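Local coordinates for protein cyclopropane mycolic acid synthase 1 (Mycobacterium tuberculosis, PDB 1KPH) that converts a double bond at the distal position of an alpha mycolic acid into a cyclopropane ring, using S-adenosyl-L-methionine as methylene donor, at residues A149-A154 against G162-H167. Numbering follows the deposited sequence.
Sequences AFFSLA and GVMLLH. With CO3 (carbonate ion), chain E.
The beta-alpha-beta unit of a Rossmann-like methyltransferase fold offers a clear case of one flexible side chain joining a helix to the sheet it covers. After helix 147-157 the chain turns back as strand 163-171, the short segments running roughly antiparallel at 148°, and M164 reaches from the strand to three helix residues. From CB its chain runs extended through CG, which lies anti to the backbone N, and lifts SD off the sheet to the tip of F150. SD is 3.8 Å from F150 CE2, an oblique Met-aromatic contact, and it also meets A154 CB. A bend at chi3 (77°) then swings CE across to F151, placing it 3.6 Å from F151 CE2 and 3.9 Å from A154 CB. Two residues further along the strand, L166 points to the same side and adds to the apolar layer, CD1 approaching F150 more loosely and CD2 coming to 3.4 Å from F151 CZ. Outside the two segments, W123 meets the F150 ring edge-to-face. Alternation along the strand sends H167 to the other face of the sheet, where ND1 is hydrogen-bonded to Q282 NE2 and H167 NE2 donates a hydrogen bond to carbonate O1 at 2.7 Å.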
ATOM      1  N   ALA A 149       4.629  -8.841  15.366  1.00 24.80           N
ATOM      2  CA  ALA A 149       3.291  -9.371  15.600  1.00 26.22           C
ATOM      3  C   ALA A 149       2.602  -9.666  14.273  1.00 26.24           C
ATOM      4  O   ALA A 149       1.921 -10.683  14.126  1.00 25.28           O
ATOM      5  CB  ALA A 149       2.466  -8.379  16.406  1.00 25.47           C
ATOM      6  N   PHE A 150       2.782  -8.773  13.304  1.00 25.51           N
ATOM      7  CA  PHE A 150       2.171  -8.964  11.999  1.00 24.72           C
ATOM      8  C   PHE A 150       2.638 -10.256  11.331  1.00 23.64           C
ATOM      9  O   PHE A 150       1.818 -11.075  10.913  1.00 24.99           O
ATOM     10  CB  PHE A 150       2.470  -7.780  11.080  1.00 23.05           C
ATOM     11  CG  PHE A 150       1.889  -7.936   9.705  1.00 24.27           C
ATOM     12  CD1 PHE A 150       0.509  -8.008   9.526  1.00 23.04           C
ATOM     13  CD2 PHE A 150       2.719  -8.066   8.595  1.00 23.32           C
ATOM     14  CE1 PHE A 150      -0.037  -8.213   8.262  1.00 24.08           C
ATOM     15  CE2 PHE A 150       2.181  -8.272   7.323  1.00 22.99           C
ATOM     16  CZ  PHE A 150       0.802  -8.346   7.158  1.00 23.11           C
ATOM     17  N   PHE A 151       3.950 -10.446  11.228  1.00 23.65           N
ATOM     18  CA  PHE A 151       4.471 -11.656  10.597  1.00 24.19           C
ATOM     19  C   PHE A 151       4.105 -12.919  11.372  1.00 25.18           C
ATOM     20  O   PHE A 151       3.975 -14.000  10.792  1.00 24.70           O
ATOM     21  CB  PHE A 151       5.989 -11.569  10.430  1.00 23.98           C
ATOM     22  CG  PHE A 151       6.421 -10.650   9.321  1.00 24.80           C
ATOM     23  CD1 PHE A 151       6.573  -9.287   9.545  1.00 22.94           C
ATOM     24  CD2 PHE A 151       6.655 -11.151   8.042  1.00 23.13           C
ATOM     25  CE1 PHE A 151       6.952  -8.433   8.509  1.00 24.22           C
ATOM     26  CE2 PHE A 151       7.034 -10.307   7.000  1.00 25.28           C
ATOM     27  CZ  PHE A 151       7.183  -8.945   7.235  1.00 23.69           C
ATOM     28  N   SER A 152       3.945 -12.780  12.684  1.00 24.60           N
ATOM     29  CA  SER A 152       3.570 -13.911  13.519  1.00 25.38           C
ATOM     30  C   SER A 152       2.170 -14.349  13.097  1.00 24.61           C
ATOM     31  O   SER A 152       1.923 -15.529  12.847  1.00 25.10           O
ATOM     32  CB  SER A 152       3.571 -13.509  14.998  1.00 25.28           C
ATOM     33  OG  SER A 152       3.167 -14.589  15.826  1.00 27.28           O
ATOM     34  N   LEU A 153       1.261 -13.381  13.013  1.00 24.66           N
ATOM     35  CA  LEU A 153      -0.119 -13.646  12.614  1.00 24.80           C
ATOM     36  C   LEU A 153      -0.165 -14.187  11.193  1.00 25.83           C
ATOM     37  O   LEU A 153      -0.851 -15.172  10.914  1.00 26.39           O
ATOM     38  CB  LEU A 153      -0.957 -12.366  12.696  1.00 23.63           C
ATOM     39  CG  LEU A 153      -2.406 -12.457  12.199  1.00 23.47           C
ATOM     40  CD1 LEU A 153      -3.176 -13.481  13.021  1.00 22.71           C
ATOM     41  CD2 LEU A 153      -3.070 -11.092  12.294  1.00 23.57           C
ATOM     42  N   ALA A 154       0.567 -13.534  10.296  1.00 26.58           N
ATOM     43  CA  ALA A 154       0.612 -13.948   8.901  1.00 26.91           C
ATOM     44  C   ALA A 154       1.013 -15.416   8.785  1.00 27.32           C
ATOM     45  O   ALA A 154       0.378 -16.188   8.070  1.00 25.89           O
ATOM     46  CB  ALA A 154       1.597 -13.076   8.133  1.00 26.23           C
ATOM     47  N   GLY A 162       1.457 -21.931   2.324  1.00 32.56           N
ATOM     48  CA  GLY A 162       1.082 -20.531   2.230  1.00 29.91           C
ATOM     49  C   GLY A 162       2.145 -19.581   1.709  1.00 28.74           C
ATOM     50  O   GLY A 162       3.344 -19.846   1.807  1.00 27.83           O
ATOM     51  N   VAL A 163       1.693 -18.459   1.157  1.00 26.12           N
ATOM     52  CA  VAL A 163       2.591 -17.443   0.618  1.00 23.93           C
ATOM     53  C   VAL A 163       2.017 -16.051   0.837  1.00 23.29           C
ATOM     54  O   VAL A 163       0.825 -15.832   0.639  1.00 23.44           O
ATOM     55  CB  VAL A 163       2.799 -17.622  -0.904  1.00 22.85           C
ATOM     56  CG1 VAL A 163       3.790 -16.581  -1.419  1.00 20.60           C
ATOM     57  CG2 VAL A 163       3.283 -19.022  -1.207  1.00 21.34           C
ATOM     58  N   MET A 164       2.866 -15.118   1.260  1.00 21.06           N
ATOM     59  CA  MET A 164       2.448 -13.737   1.463  1.00 19.58           C
ATOM     60  C   MET A 164       3.310 -12.803   0.625  1.00 19.84           C
ATOM     61  O   MET A 164       4.538 -12.865   0.674  1.00 20.38           O
ATOM     62  CB  MET A 164       2.554 -13.308   2.934  1.00 19.47           C
ATOM     63  CG  MET A 164       2.473 -11.779   3.116  1.00 19.29           C
ATOM     64  SD  MET A 164       2.221 -11.136   4.807  1.00 23.11           S
ATOM     65  CE  MET A 164       3.890 -11.332   5.506  1.00 22.38           C
ATOM     66  N   LEU A 165       2.660 -11.951  -0.157  1.00 18.60           N
ATOM     67  CA  LEU A 165       3.378 -10.982  -0.968  1.00 17.23           C
ATOM     68  C   LEU A 165       3.240  -9.680  -0.197  1.00 16.99           C
ATOM     69  O   LEU A 165       2.149  -9.124  -0.094  1.00 17.46           O
ATOM     70  CB  LEU A 165       2.749 -10.858  -2.366  1.00 15.16           C
ATOM     71  CG  LEU A 165       3.435  -9.976  -3.429  1.00 13.22           C
ATOM     72  CD1 LEU A 165       3.326  -8.512  -3.041  1.00 13.91           C
ATOM     73  CD2 LEU A 165       4.897 -10.374  -3.585  1.00 13.84           C
ATOM     74  N   LEU A 166       4.343  -9.227   0.386  1.00 15.26           N
ATOM     75  CA  LEU A 166       4.350  -7.988   1.151  1.00 15.49           C
ATOM     76  C   LEU A 166       5.030  -6.923   0.309  1.00 14.78           C
ATOM     77  O   LEU A 166       6.209  -7.032  -0.020  1.00 14.43           O
ATOM     78  CB  LEU A 166       5.105  -8.166   2.474  1.00 17.84           C
ATOM     79  CG  LEU A 166       5.236  -6.899   3.327  1.00 17.60           C
ATOM     80  CD1 LEU A 166       3.852  -6.441   3.770  1.00 20.84           C
ATOM     81  CD2 LEU A 166       6.121  -7.178   4.540  1.00 22.22           C
ATOM     82  N   HIS A 167       4.267  -5.893  -0.029  1.00 15.26           N
ATOM     83  CA  HIS A 167       4.743  -4.795  -0.852  1.00 14.25           C
ATOM     84  C   HIS A 167       4.767  -3.551   0.023  1.00 14.75           C
ATOM     85  O   HIS A 167       3.732  -3.110   0.527  1.00 14.76           O
ATOM     86  CB  HIS A 167       3.795  -4.655  -2.057  1.00 13.18           C
ATOM     87  CG  HIS A 167       4.025  -3.440  -2.901  1.00 12.73           C
ATOM     88  ND1 HIS A 167       3.955  -3.476  -4.278  1.00 13.72           N
ATOM     89  CD2 HIS A 167       4.218  -2.141  -2.569  1.00 15.17           C
ATOM     90  CE1 HIS A 167       4.093  -2.252  -4.756  1.00 13.14           C
ATOM     91  NE2 HIS A 167       4.252  -1.422  -3.741  1.00 14.43           N
TER
HETATM   92  C   CO3 E1902       3.542   1.570  -1.849  1.00 17.71           C
HETATM   93  O1  CO3 E1902       3.706   1.186  -3.289  1.00 15.72           O
HETATM   94  O2  CO3 E1902       3.203   2.841  -1.518  1.00 20.12           O
HETATM   95  O3  CO3 E1902       3.739   0.640  -0.870  1.00 19.76           O